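Local coordinates for protein torso (Bombyx mori, PDB 5AOQ) that acts as a probable receptor tyrosine kinase that responds to prothoracicotropic hormone (PTTH) by stimulating MAPK signalling to ERK and is involved in initiating metamorphosis, at residues I72-E77 against G108-T113; Q83-M88 against P97-E102; S60-R65 against Y118-T123. One frame throughout, in Å; residues are numbered along the deposited sequence.

Overall arrangement
All three contacts lie in the first fibronectin type III (FN3) domain of the extracellular part of Torso, with centres 8 to 9 Å apart. Interaction 1 pairs strands 71-75 and 107-111 of the three-stranded sheet; interaction 2 pairs strands 83-88 and 98-101 of the four-stranded sheet. Interaction 3 spans the two sheets, bringing 60-65, which leads into strand 63-68, against strand 118-124. Along the chain they are concentric: 60-65 and 118-123 enclose 72-77 and 108-113, which enclose the hairpin of interaction 2. Phe-74, Phe-85, Val-62 and Ser-122 meet in the shared core. Arg-73 and Glu-109 of interaction 1 face the second, hormone-binding FN3 domain.

Interaction 1: I72-E77 against G108-T113; sequences IRFETE and GELITT
The carbonyl oxygen of Ile-72 receives two donors from the opposing strand: a hydrogen bond from Leu-110 N (2.7 Å, 167° at the hydrogen, in the carbonyl plane) and a CA-H...O contact from Glu-109 CA. This is regular antiparallel pairing within the three-stranded sheet of an FN3 β-sandwich. Ile-72/Leu-110 and Phe-74/Gly-108 are hydrogen-bonded pairs, and the second is closed by Phe-74 N to Gly-108 O (2.8 Å) and Gly-108 N to Phe-74 O (2.9 Å). Between them sits the non-hydrogen-bonded pair Arg-73/Glu-109, whose side chains share one face of the sheet.

These two side chains run side by side. The Arg-73 chain is extended from CG to NE, and Glu-109 is extended beyond CG, which is anti to the backbone N. Their salt bridge rests on a weak hydrogen bond, Arg-73 NE to Glu-109 OE2 at 3.5 Å, with the guanidinium and carboxylate planes 83° apart. Each charge has a stronger partner in the second FN3 domain: Arg-73 NH2 pairs with Asp-190 and Glu-109 OE1 with Lys-204, two residues implicated in PTTH binding. The pair thus joins the two domains and would probably help to orient both binding residues.

On the other face, Phe-74 has CG between its backbone N and carbonyl carbon (chi1 56°), which lays the ring over Gly-108. A leucine here would lose the flat ring face over that glycine and would probably loosen the packing with Leu-110. Gly-108 CA stands 4.2 Å from the centroid of the Phe-74 ring in a CH-pi contact, and the Leu-110 side chain crosses obliquely, its CD1 3.4 Å from Phe-74 CE2.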
loop_
_atom_site.group_PDB
_atom_site.type_symbol
_atom_site.label_atom_id
_atom_site.label_comp_id
_atom_site.label_asym_id
_atom_site.label_seq_id
_atom_site.Cartn_x
_atom_site.Cartn_y
_atom_site.Cartn_z
ATOM N N ILE A 72 -4.485 -18.149 -11.622
ATOM C CA ILE A 72 -4.840 -19.573 -11.665
ATOM C C ILE A 72 -5.137 -20.085 -10.263
ATOM O O ILE A 72 -4.375 -19.832 -9.339
ATOM C CB ILE A 72 -3.719 -20.462 -12.266
ATOM C CG1 ILE A 72 -3.468 -20.125 -13.732
ATOM C CG2 ILE A 72 -4.082 -21.946 -12.158
ATOM C CD1 ILE A 72 -2.399 -19.103 -13.937
ATOM N N ARG A 73 -6.248 -20.797 -10.107
ATOM C CA ARG A 73 -6.603 -21.409 -8.826
ATOM C C ARG A 73 -6.676 -22.928 -8.937
ATOM O O ARG A 73 -7.422 -23.464 -9.757
ATOM C CB ARG A 73 -7.927 -20.845 -8.326
ATOM C CG ARG A 73 -7.842 -19.363 -8.049
ATOM C CD ARG A 73 -9.185 -18.777 -7.713
ATOM N NE ARG A 73 -9.133 -17.322 -7.752
ATOM C CZ ARG A 73 -10.175 -16.528 -7.543
ATOM N NH1 ARG A 73 -11.369 -17.043 -7.283
ATOM N NH2 ARG A 73 -10.020 -15.215 -7.602
ATOM N N PHE A 74 -5.896 -23.610 -8.103
ATOM C CA PHE A 74 -5.756 -25.060 -8.179
ATOM C C PHE A 74 -6.011 -25.752 -6.842
ATOM O O PHE A 74 -6.033 -25.112 -5.782
ATOM C CB PHE A 74 -4.356 -25.422 -8.678
ATOM C CG PHE A 74 -3.255 -24.835 -7.851
ATOM C CD1 PHE A 74 -2.766 -25.509 -6.747
ATOM C CD2 PHE A 74 -2.717 -23.600 -8.169
ATOM C CE1 PHE A 74 -1.756 -24.967 -5.979
ATOM C CE2 PHE A 74 -1.707 -23.052 -7.405
ATOM C CZ PHE A 74 -1.226 -23.735 -6.308
ATOM N N GLU A 75 -6.180 -27.071 -6.916
ATOM C CA GLU A 75 -6.414 -27.915 -5.749
ATOM C C GLU A 75 -5.319 -28.966 -5.613
ATOM O O GLU A 75 -4.771 -29.442 -6.609
ATOM C CB GLU A 75 -7.778 -28.602 -5.848
ATOM C CG GLU A 75 -8.143 -29.442 -4.628
ATOM C CD GLU A 75 -9.396 -30.264 -4.838
ATOM O OE1 GLU A 75 -10.018 -30.141 -5.915
ATOM O OE2 GLU A 75 -9.754 -31.042 -3.929
ATOM N N THR A 76 -5.010 -29.318 -4.370
ATOM C CA THR A 76 -4.026 -30.350 -4.076
ATOM C C THR A 76 -4.598 -31.371 -3.106
ATOM O O THR A 76 -5.697 -31.196 -2.583
ATOM C CB THR A 76 -2.751 -29.751 -3.465
ATOM O OG1 THR A 76 -2.972 -29.455 -2.080
ATOM C CG2 THR A 76 -2.357 -28.486 -4.195
ATOM N N GLU A 77 -3.849 -32.443 -2.878
ATOM C CA GLU A 77 -4.228 -33.429 -1.881
ATOM C C GLU A 77 -3.718 -32.951 -0.525
ATOM O O GLU A 77 -2.632 -32.375 -0.443
ATOM C CB GLU A 77 -3.662 -34.802 -2.238
ATOM C CG GLU A 77 -4.251 -35.370 -3.521
ATOM C CD GLU A 77 -3.679 -36.725 -3.890
ATOM O OE1 GLU A 77 -2.587 -37.072 -3.393
ATOM O OE2 GLU A 77 -4.324 -37.442 -4.685
ATOM N N GLY A 108 -5.120 -23.471 -3.630
ATOM C CA GLY A 108 -4.100 -22.448 -3.790
ATOM C C GLY A 108 -4.262 -21.628 -5.055
ATOM O O GLY A 108 -4.990 -22.019 -5.970
ATOM N N GLU A 109 -3.574 -20.489 -5.103
ATOM C CA GLU A 109 -3.650 -19.581 -6.244
ATOM C C GLU A 109 -2.277 -19.087 -6.704
ATOM O O GLU A 109 -1.385 -18.841 -5.891
ATOM C CB GLU A 109 -4.536 -18.379 -5.904
ATOM C CG GLU A 109 -4.742 -17.415 -7.067
ATOM C CD GLU A 109 -5.586 -16.216 -6.693
ATOM O OE1 GLU A 109 -5.708 -15.924 -5.483
ATOM O OE2 GLU A 109 -6.128 -15.560 -7.608
ATOM N N LEU A 110 -2.134 -18.940 -8.019
ATOM C CA LEU A 110 -0.921 -18.431 -8.650
ATOM C C LEU A 110 -1.259 -17.300 -9.616
ATOM O O LEU A 110 -2.134 -17.446 -10.468
ATOM C CB LEU A 110 -0.201 -19.552 -9.397
ATOM C CG LEU A 110 0.612 -20.520 -8.542
ATOM C CD1 LEU A 110 0.822 -21.834 -9.274
ATOM C CD2 LEU A 110 1.946 -19.891 -8.173
ATOM N N ILE A 111 -0.554 -16.179 -9.492
ATOM C CA ILE A 111 -0.842 -14.991 -10.291
ATOM C C ILE A 111 -0.067 -15.049 -11.604
ATOM O O ILE A 111 1.063 -15.539 -11.643
ATOM C CB ILE A 111 -0.494 -13.694 -9.531
ATOM C CG1 ILE A 111 -1.311 -13.595 -8.240
ATOM C CG2 ILE A 111 -0.773 -12.467 -10.393
ATOM C CD1 ILE A 111 -0.665 -14.257 -7.042
ATOM N N THR A 112 -0.678 -14.547 -12.674
ATOM C CA THR A 112 -0.048 -14.533 -13.991
ATOM C C THR A 112 0.248 -13.122 -14.484
ATOM O O THR A 112 -0.507 -12.184 -14.221
ATOM C CB THR A 112 -0.944 -15.238 -15.033
ATOM O OG1 THR A 112 -1.139 -16.603 -14.651
ATOM C CG2 THR A 112 -0.321 -15.194 -16.424
ATOM N N THR A 113 1.359 -12.993 -15.204
ATOM C CA THR A 113 1.769 -11.733 -15.810
ATOM C C THR A 113 1.784 -11.883 -17.330
ATOM O O THR A 113 2.556 -12.673 -17.871
ATOM C CB THR A 113 3.160 -11.289 -15.319
ATOM O OG1 THR A 113 3.161 -11.206 -13.889
ATOM C CG2 THR A 113 3.531 -9.933 -15.905
#

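Interaction 2: Q83-M88 against P97-E102; sequences QLFILM and PFTLIE
Strands 83-88 and 98-101 run antiparallel, their axes 4.6 Å apart and inclined at 162°, with five backbone hydrogen bonds between the two segments. Gln-83/Ile-101 and Phe-85/Thr-99 each exchange two bonds; the Phe-85 pair has Phe-85 N to Thr-99 O at 2.8 Å, nearly along the C=O axis. At the loop end, Leu-87 N reaches Pro-97 O at 3.0 Å, but the donor sits above the carbonyl plane.

Side chains alternate between two faces. Phe-85 has CG anti to the carbonyl carbon (chi1 -59°), which swings the ring across to the neighbouring strand. Its CE1 meets Ile-101 CD1 at 3.5 Å, the two side chains crossing obliquely, and the carbonyl oxygen of Thr-99 lies at the ring edge, in plane. At the root of the side chain, Thr-99 CG2 touches Phe-85 CB. This face looks into the sandwich, where Phe-85 meets the ring of Phe-74.

The opposite face carries Leu-84, Ile-86, Phe-98 and Leu-100. Leu-84, with CG anti to the backbone N (chi1 172°), brings CD1 to two partners: Leu-100 CD2 at 3.5 Å and Phe-98 CD2 at 3.9 Å. Ile-86 takes part through CG2, which comes 3.7 Å from Phe-98 CB; the two side chains cross at about a right angle. Helix 27-38 packs on this side through Asp-29 against Phe-98 and Ser-33 against Leu-100.

Within the four-stranded sheet, 98-101 is the outermost strand and 83-88 is hydrogen-bonded on its other side to 118-124. This β-hairpin matches the C-C' pair of an FN3 domain, in a receptor whose three FN3 domains are very unusual.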
loop_
_atom_site.group_PDB
_atom_site.type_symbol
_atom_site.label_atom_id
_atom_site.label_comp_id
_atom_site.label_asym_id
_atom_site.label_seq_id
_atom_site.Cartn_x
_atom_site.Cartn_y
_atom_site.Cartn_z
ATOM N N GLN A 83 3.493 -26.939 1.232
ATOM C CA GLN A 83 3.657 -27.187 -0.197
ATOM C C GLN A 83 4.008 -25.913 -0.957
ATOM O O GLN A 83 3.361 -24.881 -0.786
ATOM C CB GLN A 83 2.389 -27.811 -0.780
ATOM C CG GLN A 83 1.989 -29.127 -0.132
ATOM C CD GLN A 83 0.806 -29.778 -0.820
ATOM O OE1 GLN A 83 -0.188 -30.124 -0.181
ATOM N NE2 GLN A 83 0.911 -29.956 -2.132
ATOM N N LEU A 84 5.036 -26.006 -1.797
ATOM C CA LEU A 84 5.466 -24.897 -2.643
ATOM C C LEU A 84 5.097 -25.160 -4.094
ATOM O O LEU A 84 5.268 -26.271 -4.598
ATOM C CB LEU A 84 6.975 -24.674 -2.516
ATOM C CG LEU A 84 7.602 -23.663 -3.482
ATOM C CD1 LEU A 84 7.019 -22.271 -3.294
ATOM C CD2 LEU A 84 9.109 -23.637 -3.301
ATOM N N PHE A 85 4.583 -24.124 -4.754
ATOM C CA PHE A 85 4.176 -24.211 -6.151
ATOM C C PHE A 85 4.752 -23.062 -6.959
ATOM O O PHE A 85 4.799 -21.927 -6.483
ATOM C CB PHE A 85 2.655 -24.213 -6.258
ATOM C CG PHE A 85 2.012 -25.337 -5.516
ATOM C CD1 PHE A 85 1.811 -25.250 -4.151
ATOM C CD2 PHE A 85 1.631 -26.490 -6.174
ATOM C CE1 PHE A 85 1.233 -26.285 -3.459
ATOM C CE2 PHE A 85 1.050 -27.527 -5.484
ATOM C CZ PHE A 85 0.856 -27.426 -4.126
ATOM N N ILE A 86 5.191 -23.363 -8.179
ATOM C CA ILE A 86 5.737 -22.344 -9.073
ATOM C C ILE A 86 5.217 -22.487 -10.501
ATOM O O ILE A 86 4.850 -23.583 -10.933
ATOM C CB ILE A 86 7.278 -22.398 -9.105
ATOM C CG1 ILE A 86 7.746 -23.776 -9.582
ATOM C CG2 ILE A 86 7.847 -22.079 -7.729
ATOM C CD1 ILE A 86 9.232 -23.879 -9.826
ATOM N N LEU A 87 5.200 -21.367 -11.221
ATOM C CA LEU A 87 4.848 -21.335 -12.639
ATOM C C LEU A 87 6.095 -21.125 -13.489
ATOM O O LEU A 87 6.854 -20.180 -13.263
ATOM C CB LEU A 87 3.834 -20.222 -12.928
ATOM C CG LEU A 87 2.436 -20.355 -12.319
ATOM C CD1 LEU A 87 1.597 -19.138 -12.673
ATOM C CD2 LEU A 87 1.750 -21.632 -12.785
ATOM N N MET A 88 6.298 -22.005 -14.467
ATOM C CA MET A 88 7.517 -21.998 -15.270
ATOM C C MET A 88 7.282 -21.652 -16.733
ATOM O O MET A 88 6.408 -22.219 -17.388
ATOM C CB MET A 88 8.210 -23.355 -15.177
ATOM C CG MET A 88 9.166 -23.453 -14.011
ATOM S SD MET A 88 10.541 -22.304 -14.201
ATOM C CE MET A 88 10.924 -21.961 -12.490
ATOM N N PRO A 97 6.636 -16.547 -10.694
ATOM C CA PRO A 97 5.408 -16.624 -9.893
ATOM C C PRO A 97 5.387 -17.881 -9.032
ATOM O O PRO A 97 5.774 -18.947 -9.507
ATOM C CB PRO A 97 4.296 -16.663 -10.948
ATOM C CG PRO A 97 4.901 -16.074 -12.170
ATOM C CD PRO A 97 6.344 -16.463 -12.135
ATOM N N PHE A 98 4.937 -17.758 -7.789
ATOM C CA PHE A 98 4.893 -18.897 -6.882
ATOM C C PHE A 98 3.826 -18.739 -5.808
ATOM O O PHE A 98 3.300 -17.646 -5.598
ATOM C CB PHE A 98 6.255 -19.088 -6.215
ATOM C CG PHE A 98 6.521 -18.114 -5.104
ATOM C CD1 PHE A 98 7.029 -16.855 -5.378
ATOM C CD2 PHE A 98 6.254 -18.451 -3.787
ATOM C CE1 PHE A 98 7.271 -15.953 -4.359
ATOM C CE2 PHE A 98 6.492 -17.553 -2.765
ATOM C CZ PHE A 98 7.002 -16.302 -3.052
ATOM N N THR A 99 3.512 -19.841 -5.133
ATOM C CA THR A 99 2.614 -19.803 -3.982
ATOM C C THR A 99 2.910 -20.947 -3.017
ATOM O O THR A 99 3.317 -22.038 -3.426
ATOM C CB THR A 99 1.133 -19.868 -4.406
ATOM O OG1 THR A 99 0.299 -19.718 -3.249
ATOM C CG2 THR A 99 0.813 -21.190 -5.090
ATOM N N LEU A 100 2.712 -20.671 -1.731
ATOM C CA LEU A 100 2.965 -21.635 -0.665
ATOM C C LEU A 100 1.681 -22.078 0.022
ATOM O O LEU A 100 1.070 -21.308 0.762
ATOM C CB LEU A 100 3.918 -21.034 0.364
ATOM C CG LEU A 100 5.389 -21.033 -0.038
ATOM C CD1 LEU A 100 6.159 -20.099 0.856
ATOM C CD2 LEU A 100 5.959 -22.437 0.059
ATOM N N ILE A 101 1.274 -23.320 -0.222
ATOM C CA ILE A 101 0.094 -23.869 0.431
ATOM C C ILE A 101 0.444 -24.394 1.821
ATOM O O ILE A 101 1.300 -25.271 1.980
ATOM C CB ILE A 101 -0.555 -24.990 -0.412
ATOM C CG1 ILE A 101 -1.179 -24.383 -1.672
ATOM C CG2 ILE A 101 -1.604 -25.755 0.410
ATOM C CD1 ILE A 101 -1.968 -25.351 -2.534
ATOM N N GLU A 102 -0.225 -23.822 2.817
ATOM C CA GLU A 102 -0.118 -24.249 4.205
ATOM C C GLU A 102 -0.617 -25.687 4.355
ATOM O O GLU A 102 -1.549 -26.085 3.654
ATOM C CB GLU A 102 -0.925 -23.300 5.098
ATOM C CG GLU A 102 -0.791 -23.539 6.594
ATOM C CD GLU A 102 -1.653 -22.596 7.413
ATOM O OE1 GLU A 102 -2.215 -21.644 6.832
ATOM O OE2 GLU A 102 -1.768 -22.808 8.639
#

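Interaction 3: S60-R65 against Y118-T123; sequences STVKVR and YQIWST
Ile-120, Ser-122 and Val-62 bury the most surface here, in a contact made by side chains and without backbone pairing: the nearest CA atoms, those of Ser-60 and Ser-122, are 6.6 Å apart.

Ile-120 and Ser-122 lie two residues apart on strand 118-124 and therefore project from the same face. Ile-120 has CG1 anti to the carbonyl carbon (chi1 -51°) and CD1 extended beyond it, so the long branch reaches out to Val-64. There Ile-120 CD1 comes 3.6 Å from Val-64 CG2, the side chains crossing obliquely. The short branch meets Val-62 more loosely, with Ile-120 CG2 4.5 Å from Val-62 CG1. Leu-87, on the adjacent strand, packs against Ile-120 as well.

Val-62 meets this strand chiefly through CG2. With CG1 anti to the backbone N (chi1 174°), CG2 is placed on the serine side, 3.9 Å from Ser-122 CB, while CG1 stays at the loose distance from Ile-120 already given. The ring of Phe-85 also touches both Val-62 and Ser-122, and that of Phe-74 adds to the cover of Val-62.

Ser-122 closes the polar end. Its OG, held between the backbone N and the carbonyl carbon (chi1 66°), is hydrogen-bonded to Ser-60 OG at 2.5 Å, a bond in which either hydroxyl could be the donor. It gives the buried Ser-122 hydroxyl a partner at the margin of the apolar contact, and the backbone of Ser-60 is itself bonded to Glu-136 on strand 134-140.

Segment 60-65 thus passes from the side of the four-stranded sheet into strand 63-68 of the three-stranded one; Val-64 packs on Ile-120 and Val-62 mainly on Ser-122 across the interior between the two sheets, as in the core of an FN3 β-sandwich.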
loop_
_atom_site.group_PDB
_atom_site.type_symbol
_atom_site.label_atom_id
_atom_site.label_comp_id
_atom_site.label_asym_id
_atom_site.label_seq_id
_atom_site.Cartn_x
_atom_site.Cartn_y
_atom_site.Cartn_z
ATOM N N SER A 60 2.944 -34.616 -10.855
ATOM C CA SER A 60 2.307 -33.887 -9.770
ATOM C C SER A 60 0.813 -34.201 -9.693
ATOM O O SER A 60 0.158 -34.402 -10.716
ATOM C CB SER A 60 2.523 -32.391 -9.954
ATOM O OG SER A 60 2.181 -31.697 -8.774
ATOM N N THR A 61 0.281 -34.244 -8.473
ATOM C CA THR A 61 -1.131 -34.553 -8.259
ATOM C C THR A 61 -1.995 -33.296 -8.351
ATOM O O THR A 61 -3.215 -33.360 -8.190
ATOM C CB THR A 61 -1.368 -35.222 -6.889
ATOM O OG1 THR A 61 -1.001 -34.319 -5.838
ATOM C CG2 THR A 61 -0.556 -36.501 -6.764
ATOM N N VAL A 62 -1.356 -32.158 -8.598
ATOM C CA VAL A 62 -2.058 -30.882 -8.695
ATOM C C VAL A 62 -3.122 -30.922 -9.784
ATOM O O VAL A 62 -2.971 -31.623 -10.786
ATOM C CB VAL A 62 -1.068 -29.726 -8.979
ATOM C CG1 VAL A 62 -1.805 -28.409 -9.224
ATOM C CG2 VAL A 62 -0.095 -29.579 -7.829
ATOM N N LYS A 63 -4.201 -30.174 -9.570
ATOM C CA LYS A 63 -5.261 -30.035 -10.560
ATOM C C LYS A 63 -5.711 -28.586 -10.680
ATOM O O LYS A 63 -6.057 -27.947 -9.685
ATOM C CB LYS A 63 -6.458 -30.921 -10.201
ATOM C CG LYS A 63 -6.617 -32.165 -11.070
ATOM C CD LYS A 63 -6.837 -31.832 -12.550
ATOM C CE LYS A 63 -8.072 -30.967 -12.776
ATOM N NZ LYS A 63 -8.319 -30.715 -14.224
ATOM N N VAL A 64 -5.700 -28.073 -11.905
ATOM C CA VAL A 64 -6.188 -26.729 -12.177
ATOM C C VAL A 64 -7.711 -26.708 -12.144
ATOM O O VAL A 64 -8.363 -27.334 -12.981
ATOM C CB VAL A 64 -5.702 -26.214 -13.548
ATOM C CG1 VAL A 64 -6.228 -24.805 -13.810
ATOM C CG2 VAL A 64 -4.183 -26.241 -13.623
ATOM N N ARG A 65 -8.272 -25.993 -11.174
ATOM C CA ARG A 65 -9.720 -25.880 -11.044
ATOM C C ARG A 65 -10.245 -24.646 -11.768
ATOM O O ARG A 65 -11.270 -24.710 -12.441
ATOM C CB ARG A 65 -10.125 -25.837 -9.568
ATOM C CG ARG A 65 -9.772 -27.095 -8.784
ATOM C CD ARG A 65 -10.430 -28.331 -9.384
ATOM N NE ARG A 65 -10.208 -29.527 -8.580
ATOM C CZ ARG A 65 -10.649 -30.739 -8.904
ATOM N NH1 ARG A 65 -11.344 -30.924 -10.019
ATOM N NH2 ARG A 65 -10.398 -31.770 -8.109
ATOM N N TYR A 118 2.603 -21.213 -19.119
ATOM C CA TYR A 118 3.391 -21.593 -17.955
ATOM C C TYR A 118 3.210 -23.074 -17.665
ATOM O O TYR A 118 2.270 -23.698 -18.157
ATOM C CB TYR A 118 2.996 -20.775 -16.724
ATOM C CG TYR A 118 3.303 -19.301 -16.830
ATOM C CD1 TYR A 118 4.541 -18.801 -16.447
ATOM C CD2 TYR A 118 2.356 -18.407 -17.308
ATOM C CE1 TYR A 118 4.827 -17.453 -16.539
ATOM C CE2 TYR A 118 2.631 -17.059 -17.403
ATOM C CZ TYR A 118 3.868 -16.586 -17.018
ATOM O OH TYR A 118 4.144 -15.241 -17.112
ATOM N N GLN A 119 4.123 -23.632 -16.877
ATOM C CA GLN A 119 3.950 -24.981 -16.355
ATOM C C GLN A 119 4.050 -24.971 -14.840
ATOM O O GLN A 119 4.975 -24.392 -14.271
ATOM C CB GLN A 119 4.987 -25.937 -16.941
ATOM C CG GLN A 119 4.726 -27.394 -16.584
ATOM C CD GLN A 119 5.726 -28.342 -17.206
ATOM O OE1 GLN A 119 6.843 -27.952 -17.547
ATOM N NE2 GLN A 119 5.327 -29.599 -17.363
ATOM N N ILE A 120 3.086 -25.615 -14.190
ATOM C CA ILE A 120 3.053 -25.674 -12.737
ATOM C C ILE A 120 4.035 -26.727 -12.238
ATOM O O ILE A 120 4.112 -27.824 -12.792
ATOM C CB ILE A 120 1.642 -26.006 -12.210
ATOM C CG1 ILE A 120 0.599 -25.072 -12.835
ATOM C CG2 ILE A 120 1.609 -25.915 -10.686
ATOM C CD1 ILE A 120 -0.835 -25.462 -12.542
ATOM N N TRP A 121 4.789 -26.382 -11.199
ATOM C CA TRP A 121 5.663 -27.339 -10.529
ATOM C C TRP A 121 5.472 -27.252 -9.021
ATOM O O TRP A 121 5.459 -26.157 -8.452
ATOM C CB TRP A 121 7.126 -27.092 -10.903
ATOM C CG TRP A 121 7.451 -27.446 -12.321
ATOM C CD1 TRP A 121 7.276 -26.662 -13.423
ATOM C CD2 TRP A 121 8.011 -28.677 -12.791
ATOM N NE1 TRP A 121 7.691 -27.328 -14.550
ATOM C CE2 TRP A 121 8.147 -28.569 -14.189
ATOM C CE3 TRP A 121 8.411 -29.863 -12.165
ATOM C CZ2 TRP A 121 8.665 -29.599 -14.971
ATOM C CZ3 TRP A 121 8.925 -30.885 -12.943
ATOM C CH2 TRP A 121 9.046 -30.746 -14.331
ATOM N N SER A 122 5.323 -28.415 -8.388
ATOM C CA SER A 122 4.994 -28.503 -6.967
ATOM C C SER A 122 6.104 -29.155 -6.143
ATOM O O SER A 122 6.894 -29.941 -6.664
ATOM C CB SER A 122 3.689 -29.285 -6.776
ATOM O OG SER A 122 3.828 -30.639 -7.169
ATOM N N THR A 123 6.152 -28.815 -4.856
ATOM C CA THR A 123 7.120 -29.398 -3.927
ATOM C C THR A 123 6.568 -29.474 -2.510
ATOM O O THR A 123 5.735 -28.661 -2.116
ATOM C CB THR A 123 8.430 -28.581 -3.902
ATOM O OG1 THR A 123 9.046 -28.621 -5.192
ATOM C CG2 THR A 123 9.409 -29.123 -2.868
#